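Local coordinates for protein ALDH21) (Physcomitrella patens subsp. patens, PDB 5MZ5) that oxidises succinic semialdehyde to succinate with NADP+ as coenzyme, as a plant member of the aldehyde dehydrogenase family, at residues Cys207-Lys212 against Gly237-Leu242; Asp80-Ala85 against Asp255-Leu260. All coordinates share one frame; numbering follows the deposited sequence.

Contact 1: residues Cys207-Lys212 against Gly237-Leu242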
# COMPACT_ATOMS: atom_id res chain seq x y z
N CYS A 207 -17.57 -8.37 12.62
CA CYS A 207 -18.98 -8.05 12.35
C CYS A 207 -19.86 -9.20 12.81
O CYS A 207 -19.66 -10.31 12.32
CB CYS A 207 -19.22 -7.81 10.86
SG CYS A 207 -18.72 -6.19 10.26
N PRO A 208 -20.92 -8.96 13.62
CA PRO A 208 -21.88 -10.05 13.88
C PRO A 208 -22.73 -10.26 12.61
O PRO A 208 -22.85 -9.36 11.77
CB PRO A 208 -22.72 -9.51 15.04
CG PRO A 208 -22.68 -8.03 14.86
CD PRO A 208 -21.34 -7.70 14.26
N PHE A 209 -23.31 -11.46 12.43
CA PHE A 209 -24.07 -11.72 11.22
C PHE A 209 -25.25 -12.65 11.44
O PHE A 209 -25.25 -13.45 12.37
CB PHE A 209 -23.14 -12.27 10.11
CG PHE A 209 -22.52 -13.63 10.40
CD1 PHE A 209 -23.19 -14.80 10.08
CD2 PHE A 209 -21.29 -13.72 11.04
CE1 PHE A 209 -22.64 -16.05 10.39
CE2 PHE A 209 -20.73 -14.97 11.33
CZ PHE A 209 -21.40 -16.13 10.99
N VAL A 210 -26.23 -12.57 10.54
CA VAL A 210 -27.39 -13.47 10.48
C VAL A 210 -27.37 -14.03 9.07
O VAL A 210 -27.49 -13.29 8.10
CB VAL A 210 -28.76 -12.82 10.85
CG1 VAL A 210 -29.86 -13.87 10.90
CG2 VAL A 210 -28.68 -12.09 12.19
N LEU A 211 -27.16 -15.33 8.96
CA LEU A 211 -27.09 -16.00 7.68
C LEU A 211 -28.34 -16.79 7.35
O LEU A 211 -28.82 -17.58 8.18
CB LEU A 211 -25.81 -16.89 7.56
CG LEU A 211 -25.73 -17.92 6.41
CD1 LEU A 211 -25.53 -17.24 5.05
CD2 LEU A 211 -24.62 -18.87 6.67
N LYS A 212 -28.85 -16.56 6.13
CA LYS A 212 -29.97 -17.29 5.56
C LYS A 212 -29.34 -18.23 4.52
O LYS A 212 -29.03 -17.80 3.41
CB LYS A 212 -31.01 -16.35 4.92
CG LYS A 212 -32.26 -17.09 4.41
CD LYS A 212 -33.02 -16.27 3.36
CE LYS A 212 -34.16 -17.04 2.73
NZ LYS A 212 -33.70 -18.09 1.79
N GLY A 237 -24.21 -14.41 20.59
CA GLY A 237 -25.04 -13.65 19.67
C GLY A 237 -24.33 -13.12 18.44
O GLY A 237 -24.96 -12.43 17.64
N ALA A 238 -23.03 -13.45 18.27
CA ALA A 238 -22.20 -13.03 17.12
C ALA A 238 -22.74 -13.62 15.80
O ALA A 238 -22.49 -13.07 14.71
CB ALA A 238 -20.77 -13.48 17.32
N PHE A 239 -23.41 -14.76 15.89
CA PHE A 239 -23.93 -15.40 14.69
C PHE A 239 -25.26 -16.08 14.91
O PHE A 239 -25.57 -16.55 16.00
CB PHE A 239 -22.90 -16.38 14.09
CG PHE A 239 -22.82 -17.74 14.76
CD1 PHE A 239 -22.06 -17.92 15.92
CD2 PHE A 239 -23.54 -18.82 14.27
CE1 PHE A 239 -22.02 -19.16 16.55
CE2 PHE A 239 -23.50 -20.06 14.90
CZ PHE A 239 -22.74 -20.22 16.04
N SER A 240 -26.02 -16.16 13.82
CA SER A 240 -27.25 -16.91 13.67
C SER A 240 -27.23 -17.47 12.26
O SER A 240 -26.82 -16.76 11.33
CB SER A 240 -28.47 -16.04 13.89
OG SER A 240 -28.68 -15.83 15.28
N ILE A 241 -27.60 -18.74 12.10
CA ILE A 241 -27.70 -19.44 10.81
C ILE A 241 -29.08 -20.09 10.80
O ILE A 241 -29.32 -21.06 11.53
CB ILE A 241 -26.53 -20.43 10.49
CG1 ILE A 241 -25.15 -19.71 10.57
CG2 ILE A 241 -26.75 -21.12 9.10
CD1 ILE A 241 -23.99 -20.61 10.64
N LEU A 242 -30.01 -19.46 10.05
CA LEU A 242 -31.41 -19.88 9.99
C LEU A 242 -31.95 -20.08 8.55
O LEU A 242 -32.11 -19.10 7.82
CB LEU A 242 -32.34 -18.87 10.72
CG LEU A 242 -31.80 -18.02 11.86
CD1 LEU A 242 -32.42 -16.63 11.82
CD2 LEU A 242 -32.12 -18.66 13.21

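Contact 2: residues Asp80-Ala85 against Asp255-Leu260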
# COMPACT_ATOMS: atom_id res chain seq x y z
N ASP A 80 -35.24 -12.10 17.10
CA ASP A 80 -34.34 -12.40 18.21
C ASP A 80 -32.89 -12.49 17.73
O ASP A 80 -32.00 -11.99 18.42
CB ASP A 80 -34.76 -13.69 18.95
CG ASP A 80 -36.10 -13.62 19.69
OD1 ASP A 80 -36.58 -12.50 19.95
OD2 ASP A 80 -36.65 -14.70 20.01
N ALA A 81 -32.68 -13.09 16.53
CA ALA A 81 -31.36 -13.24 15.90
C ALA A 81 -30.76 -11.88 15.59
O ALA A 81 -29.58 -11.64 15.90
CB ALA A 81 -31.47 -14.08 14.64
N ILE A 82 -31.57 -10.99 14.99
CA ILE A 82 -31.13 -9.65 14.62
C ILE A 82 -30.84 -8.80 15.89
O ILE A 82 -29.80 -8.14 15.96
CB ILE A 82 -32.08 -8.95 13.60
CG1 ILE A 82 -32.32 -9.83 12.35
CG2 ILE A 82 -31.49 -7.61 13.19
CD1 ILE A 82 -33.55 -9.42 11.45
N ASP A 83 -31.74 -8.87 16.91
CA ASP A 83 -31.52 -8.17 18.19
C ASP A 83 -30.21 -8.61 18.86
O ASP A 83 -29.50 -7.77 19.41
CB ASP A 83 -32.70 -8.38 19.16
CG ASP A 83 -33.91 -7.53 18.84
OD1 ASP A 83 -33.75 -6.47 18.21
OD2 ASP A 83 -35.03 -7.93 19.25
N ALA A 84 -29.94 -9.93 18.85
CA ALA A 84 -28.73 -10.52 19.43
C ALA A 84 -27.47 -10.07 18.69
O ALA A 84 -26.47 -9.83 19.35
CB ALA A 84 -28.83 -12.04 19.45
N ALA A 85 -27.54 -9.91 17.34
CA ALA A 85 -26.43 -9.44 16.49
C ALA A 85 -26.12 -7.98 16.82
O ALA A 85 -24.95 -7.64 16.97
CB ALA A 85 -26.77 -9.62 15.01
N ASP A 255 -34.69 -5.15 6.80
CA ASP A 255 -34.45 -4.81 8.20
C ASP A 255 -33.35 -3.76 8.39
O ASP A 255 -32.22 -3.92 7.94
CB ASP A 255 -34.19 -6.05 9.07
CG ASP A 255 -34.58 -5.77 10.50
OD1 ASP A 255 -33.79 -5.14 11.21
OD2 ASP A 255 -35.70 -6.12 10.88
N GLU A 256 -33.73 -2.66 9.04
CA GLU A 256 -32.88 -1.49 9.28
C GLU A 256 -31.77 -1.74 10.29
O GLU A 256 -30.82 -0.96 10.34
CB GLU A 256 -33.73 -0.27 9.69
CG GLU A 256 -34.72 0.19 8.62
CD GLU A 256 -35.59 1.38 8.99
OE1 GLU A 256 -36.82 1.33 8.73
OE2 GLU A 256 -35.04 2.37 9.52
N ARG A 257 -31.85 -2.84 11.09
CA ARG A 257 -30.81 -3.19 12.06
C ARG A 257 -29.54 -3.72 11.36
O ARG A 257 -28.46 -3.67 11.94
CB ARG A 257 -31.35 -4.16 13.12
CG ARG A 257 -32.31 -3.53 14.13
CD ARG A 257 -33.12 -4.58 14.90
NE ARG A 257 -34.02 -5.33 14.02
CZ ARG A 257 -34.77 -6.37 14.37
NH1 ARG A 257 -35.55 -6.97 13.49
NH2 ARG A 257 -34.74 -6.83 15.62
N PHE A 258 -29.67 -4.21 10.12
CA PHE A 258 -28.52 -4.64 9.33
C PHE A 258 -27.88 -3.42 8.65
O PHE A 258 -28.59 -2.57 8.09
CB PHE A 258 -28.91 -5.64 8.26
CG PHE A 258 -29.42 -6.97 8.73
CD1 PHE A 258 -28.58 -7.86 9.38
CD2 PHE A 258 -30.70 -7.39 8.40
CE1 PHE A 258 -29.03 -9.13 9.74
CE2 PHE A 258 -31.15 -8.66 8.74
CZ PHE A 258 -30.31 -9.53 9.40
N LYS A 259 -26.54 -3.38 8.67
CA LYS A 259 -25.74 -2.30 8.07
C LYS A 259 -25.26 -2.64 6.67
O LYS A 259 -24.89 -1.76 5.89
CB LYS A 259 -24.54 -1.94 8.98
CG LYS A 259 -24.96 -1.45 10.39
CD LYS A 259 -25.87 -0.20 10.41
CE LYS A 259 -25.13 1.11 10.16
NZ LYS A 259 -26.02 2.30 10.24
N LEU A 260 -25.27 -3.93 6.37
CA LEU A 260 -24.86 -4.46 5.08
C LEU A 260 -25.68 -5.70 4.74
O LEU A 260 -25.92 -6.55 5.61
CB LEU A 260 -23.36 -4.82 5.12
CG LEU A 260 -22.76 -5.57 3.89
CD1 LEU A 260 -22.67 -4.68 2.66
CD2 LEU A 260 -21.37 -6.08 4.22

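Contact 1: residues Cys207-Lys212 against Gly237-Leu242
Phe209 to Leu211 pair in register with Phe239 to Ile241 as neighbouring parallel strands of the Rossmann-type coenzyme-binding domain, and helix 219-229 makes the connection a beta-alpha-beta crossover. The short strand axes run nearly parallel and approach to 4.7 Å.

Four backbone hydrogen bonds carry the pairing, their donors taken in turn from the two strands. Phe209 N donates to Ala238 O and Leu211 N to Ser240 O, the latter at 2.8 Å and almost straight (177°). In return Phe209 O accepts from Ser240 N in a longer, more bent bond of 3.2 Å (139°), and Leu211 O accepts from Leu242 N. CA-H...O contacts reinforce the pairing, among them Phe239 CA to Phe209 O at 3.3 Å.

Apolar contacts divide between the two faces of the sheet. On the face of Phe209, Leu211, Phe239 and Ile241, which helix 219-229 covers through Leu228 and Ala221, Leu211 CD2 lies 3.9 Å from Ile241 CG2, the two side chains running side by side. On the face of Val210 and Ser240, Val210 CG1 touches Leu242 CD1 at 3.9 Å, and the buried Ser240 OG is hydrogen-bonded by Ala45 N. Lys212, at the C-terminal end of its strand, is an NADP+-binding residue of this enzyme, although no coenzyme is bound to this chain.

The aromatic contact is a CH-pi interaction. Phe209 CG sits between the backbone N and the carbonyl carbon (chi1 64°), which swings the ring across to its neighbour; Phe239 CB then lies over one ring face, 3.8 Å from the centroid and displaced toward CZ.

Contact 2: residues Asp80-Ala85 against Asp255-Leu260
Ile82, on helix 75-94, fills the angle between Arg257 and Phe258 in the turn that leads into strand 260-264, and this packing around the isoleucine is the tight part of the contact. Its CG2, anti to the backbone N, lies over one face of the Arg257 guanidinium and also meets Arg257 CB at 3.5 Å. The CG1-CD1 branch reaches the aromatic ring, with CG1 3.6 Å from Phe258 CZ, and its CD1 also touches Arg257 NH1. Both side chains cross Ile82 at about a right angle. Behind them Phe258 reaches Val210 and Ser183 of the central sheet.

The solvent side is sparser and polar. There the exposed Asp83 is held across the contact by a single salt bridge, OD1 to Arg257 NH2 at 2.8 Å. Asp83 OD1 lies in the guanidinium plane, whereas NH2 meets that oxygen from above the carboxylate plane, the two planes being 65° apart.

Within the turn, Arg257 is fixed by Asp255 in a side-on grip, with NE to OD1 at 2.8 Å and NH1 to OD2 at 2.7 Å. OD1 also accepts from Arg257 N (3.0 Å), which makes an Asx turn overlapping the start of the type I beta turn Asp255-Phe258. Asp79 is a further salt-bridge partner of NH1. An alanine in place of Arg257 would probably leave Asp83 and Asp255 without their shared cation and open a gap beside Ile82 CG2.

With three carboxylates around one guanidinium, the positive charge is likely to offset their mutual repulsion, coupling the helix to the turn electrostatically beside the Ile82 packing.

How the contacts relate
After the N-terminal strands comes helix 75-94, which carries the first segment of contact 2, 80-85; its partner 255-260 lies 170 residues on. Within that span come strand 209-212, helix 219-229 and then 237-242, which closes the short crossover of contact 1. Further along, 255-260 closes the long loop of contact 2, so contact 1 is nested inside it and the two do not cross. The centres of the two contacts lie about 9 Å apart. Helix 75-94 packs against the sheet face bearing Val210 and Ser240: Ala81 CB is 3.4 Å from Ser240 OG. Val210 CG2, 3.9 Å from Phe258 CE1, joins the contacts again, tying helix, sheet and the turn before strand 260-264 together.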